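Local coordinates for protein putative hemolysin (Streptococcus mutans UA159, PDB 2RK5) that is a putative membrane-bound hemolysin of uncertain function, represented here by its transporter-associated domain, and may bind flavin adenine dinucleotide, at residues 4-7 with 8-11; 49-52 with 53-56. All coordinates share one frame; numbering follows the deposited sequence.

Contact 1 of 2, residues 4-7 with 8-11; sequences EIAD and NTYI
Asn-8 and Glu-4 meet through a shared water at the tip of a beta hairpin, where Ala-6 to Thr-9 form a type II turn. Asn-8 N gives its hydrogen to this water 2.7 Å away, which also reaches Tyr-10 OH and, weakly, Glu-4 OE2. Thr-9 is the hub. Its N donates to Ala-6 O (3.1 Å), while Thr-9 OG1, above the plane of its acceptor carbonyl, donates to Asp-7 O at 3.0 Å. Thr-9 O serves two donors: Ile-5 N at 2.9 Å and a nearly straight 170°, and Ala-6 N in a weak bond of 3.4 Å. Two residues thus face one, a classic beta bulge. Glu-4 lies obliquely against the Tyr-10 ring, its CB 3.8 Å from Tyr-10 CE1, the carboxylate and ring planes 55° apart. With CG anti to the backbone N (chi1 -171°), the glutamate chain runs along the ring toward the hydroxyl end and the shared water. At Ile-11, CG1 meets Ile-5 CD1 at 3.9 Å. Backbone hydrogen bonds of Asn-8 to Val-85 and of Tyr-10 to Ile-83 join the turn and strand 9-13 to strand 77-85, and the rings of Tyr-10 and Phe-25, from helix 18-25, meet edge-to-face.

Contact 2 of 2, residues 49-52 with 53-56; sequences PSQE and EKEH
Pro-49 offers the CB corner of its ring to the end of a tight beta turn, meeting Glu-53 O, of the turn's last residue, at 3.6 Å and, beyond it, Glu-55 CG at 3.7 Å. The turn runs from Ser-50 to Glu-53, with Gln-51 and Glu-52 at its corners. Above the flat Glu-53 carbonyl, 56° out of its plane, sits Ser-50 N, which donates to Glu-53 O over 3.1 Å. The reverse link, Glu-53 N to Ser-50 O, is weak and poorly aligned. Ser-50 OG, set between its own backbone N and carbonyl carbon (chi1 61°), accepts from Glu-53 N at 3.1 Å. The Glu-53 N-H is thus shared between Ser-50 OG and, weakly, Ser-50 O. OG also donates weakly to Glu-52 OE1, whose chain bends at chi2. Lys-54 lays its extended aliphatic chain alongside Gln-51 O, with CG 3.5 Å away. Around the loop, Asn-70 of strand 64-74 receives the Glu-55 N-H at its OD1, and Tyr-41 of helix 37-45 is hydrogen-bonded through its hydroxyl to Glu-55 O. Across the exit of the turn a water bridges the backbone, donating to Glu-52 O at 3.1 Å and accepting from Lys-54 N at 2.9 Å.

In the fold
Near the N terminus, contact 1 closes the hairpin of strands 2-6 and 9-13 and so forms one margin of the antiparallel sheet, strand 2-6 being outermost within this chain. The chain then passes through helices 18-25 and 37-45 before contact 2 folds the following loop back on itself and delivers it into strand 56-61, the opposite outermost strand. The two contacts are in series, neither nested nor crossed; the centres of contact 1 and contact 2 lie about 19 Å apart. The nearest atoms of contact 1 and contact 2 are about 9 Å apart. Between the two margins lie strands 9-13, 77-85 and 64-74: contact 1 adjoins 77-85, and contact 2 leans on 64-74 and helix 37-45.

Contact 1 of 2, residues 4-7 with 8-11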
# COMPACT_ATOMS: atom_id res chain seq x y z
N GLU A 4 -5.63 7.39 -22.55
CA GLU A 4 -6.31 8.67 -22.50
C GLU A 4 -7.82 8.44 -22.47
O GLU A 4 -8.34 7.68 -23.28
CB GLU A 4 -5.92 9.50 -23.72
CG GLU A 4 -6.39 10.94 -23.68
CD GLU A 4 -5.75 11.80 -24.77
OE1 GLU A 4 -4.65 11.47 -25.29
OE2 GLU A 4 -6.35 12.84 -25.11
N ILE A 5 -8.53 9.07 -21.53
CA ILE A 5 -9.98 8.88 -21.42
C ILE A 5 -10.78 10.17 -21.71
O ILE A 5 -11.98 10.12 -22.01
CB ILE A 5 -10.39 8.24 -20.07
CG1 ILE A 5 -10.07 9.16 -18.89
CG2 ILE A 5 -9.67 6.89 -19.90
CD1 ILE A 5 -10.82 8.79 -17.64
N ALA A 6 -10.10 11.32 -21.64
CA ALA A 6 -10.69 12.62 -21.97
C ALA A 6 -9.49 13.54 -22.17
O ALA A 6 -8.36 13.09 -21.97
CB ALA A 6 -11.55 13.10 -20.83
N ASP A 7 -9.69 14.78 -22.60
CA ASP A 7 -8.55 15.65 -22.88
C ASP A 7 -7.75 15.83 -21.58
O ASP A 7 -8.34 16.10 -20.54
CB ASP A 7 -8.99 17.03 -23.40
CG ASP A 7 -9.34 17.04 -24.88
OD1 ASP A 7 -9.17 16.01 -25.58
OD2 ASP A 7 -9.78 18.10 -25.36
N ASN A 8 -6.45 15.60 -21.66
CA ASN A 8 -5.54 15.73 -20.51
C ASN A 8 -5.93 14.89 -19.29
O ASN A 8 -5.54 15.21 -18.16
CB ASN A 8 -5.43 17.21 -20.13
CG ASN A 8 -4.88 18.06 -21.28
OD1 ASN A 8 -5.48 19.08 -21.64
ND2 ASN A 8 -3.78 17.63 -21.87
N THR A 9 -6.67 13.81 -19.52
CA THR A 9 -7.12 12.92 -18.45
C THR A 9 -6.82 11.49 -18.83
O THR A 9 -7.18 11.05 -19.91
CB THR A 9 -8.63 13.09 -18.21
OG1 THR A 9 -8.93 14.50 -18.13
CG2 THR A 9 -9.07 12.36 -16.94
N TYR A 10 -6.17 10.76 -17.93
CA TYR A 10 -5.67 9.41 -18.21
C TYR A 10 -5.96 8.43 -17.08
O TYR A 10 -6.07 8.84 -15.93
CB TYR A 10 -4.15 9.45 -18.44
CG TYR A 10 -3.71 10.45 -19.46
CD1 TYR A 10 -3.42 10.07 -20.76
CD2 TYR A 10 -3.60 11.80 -19.14
CE1 TYR A 10 -3.04 11.02 -21.72
CE2 TYR A 10 -3.21 12.74 -20.09
CZ TYR A 10 -2.94 12.34 -21.38
OH TYR A 10 -2.55 13.27 -22.34
N ILE A 11 -6.11 7.16 -17.44
CA ILE A 11 -6.09 6.08 -16.45
C ILE A 11 -4.80 5.32 -16.65
O ILE A 11 -4.47 4.94 -17.78
CB ILE A 11 -7.31 5.14 -16.55
CG1 ILE A 11 -8.60 5.93 -16.33
CG2 ILE A 11 -7.23 4.01 -15.53
CD1 ILE A 11 -8.80 6.44 -14.93
O HOH W 1 -4.91 14.73 -23.76

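Contact 2 of 2, residues 49-52 with 53-56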
# COMPACT_ATOMS: atom_id res chain seq x y z
N PRO A 49 -6.03 5.01 0.43
CA PRO A 49 -7.38 5.55 0.15
C PRO A 49 -8.36 4.45 -0.12
O PRO A 49 -7.95 3.31 -0.24
CB PRO A 49 -7.20 6.25 -1.20
CG PRO A 49 -6.11 5.50 -1.85
CD PRO A 49 -5.14 5.25 -0.71
N SER A 50 -9.62 4.86 -0.29
CA SER A 50 -10.69 4.04 -0.86
C SER A 50 -11.52 4.87 -1.85
O SER A 50 -11.34 6.11 -2.00
CB SER A 50 -11.60 3.52 0.25
OG SER A 50 -12.21 4.57 0.96
N GLN A 51 -12.46 4.20 -2.52
CA GLN A 51 -13.37 4.93 -3.39
C GLN A 51 -14.19 5.95 -2.59
O GLN A 51 -14.47 7.05 -3.06
CB GLN A 51 -14.27 3.98 -4.18
CG GLN A 51 -15.26 4.74 -5.04
CD GLN A 51 -15.82 3.94 -6.19
OE1 GLN A 51 -15.55 2.75 -6.35
NE2 GLN A 51 -16.63 4.61 -7.01
N GLU A 52 -14.57 5.60 -1.36
CA GLU A 52 -15.36 6.49 -0.52
C GLU A 52 -14.53 7.67 -0.05
O GLU A 52 -15.06 8.77 0.12
CB GLU A 52 -15.91 5.74 0.70
CG GLU A 52 -16.92 4.66 0.37
CD GLU A 52 -16.33 3.30 0.02
OE1 GLU A 52 -15.08 3.16 -0.10
OE2 GLU A 52 -17.13 2.35 -0.14
N GLU A 53 -13.24 7.43 0.17
CA GLU A 53 -12.34 8.37 0.78
C GLU A 53 -11.13 8.47 -0.11
O GLU A 53 -10.08 7.91 0.18
CB GLU A 53 -11.96 7.87 2.18
CG GLU A 53 -13.19 7.81 3.08
CD GLU A 53 -12.96 7.21 4.45
OE1 GLU A 53 -11.78 6.95 4.81
OE2 GLU A 53 -13.96 6.97 5.16
N LYS A 54 -11.32 9.12 -1.27
CA LYS A 54 -10.25 9.25 -2.25
C LYS A 54 -9.17 10.15 -1.74
O LYS A 54 -9.40 11.05 -0.93
CB LYS A 54 -10.77 9.83 -3.54
CG LYS A 54 -11.79 8.94 -4.20
CD LYS A 54 -12.23 9.47 -5.52
CE LYS A 54 -13.19 8.49 -6.19
NZ LYS A 54 -13.86 9.06 -7.37
N GLU A 55 -7.98 9.91 -2.26
CA GLU A 55 -6.84 10.74 -1.90
C GLU A 55 -6.25 11.31 -3.18
O GLU A 55 -6.06 10.62 -4.16
CB GLU A 55 -5.81 9.96 -1.11
CG GLU A 55 -6.30 9.54 0.30
CD GLU A 55 -6.45 10.68 1.30
OE1 GLU A 55 -5.91 11.77 1.04
OE2 GLU A 55 -7.10 10.49 2.35
N HIS A 56 -5.98 12.61 -3.14
CA HIS A 56 -5.43 13.36 -4.27
C HIS A 56 -4.00 13.74 -3.96
O HIS A 56 -3.71 14.16 -2.85
CB HIS A 56 -6.20 14.64 -4.43
CG HIS A 56 -7.63 14.44 -4.81
ND1 HIS A 56 -8.52 13.70 -4.07
CD2 HIS A 56 -8.35 14.99 -5.81
CE1 HIS A 56 -9.72 13.76 -4.63
NE2 HIS A 56 -9.64 14.54 -5.68
O HOH W 2 -13.57 10.95 -1.59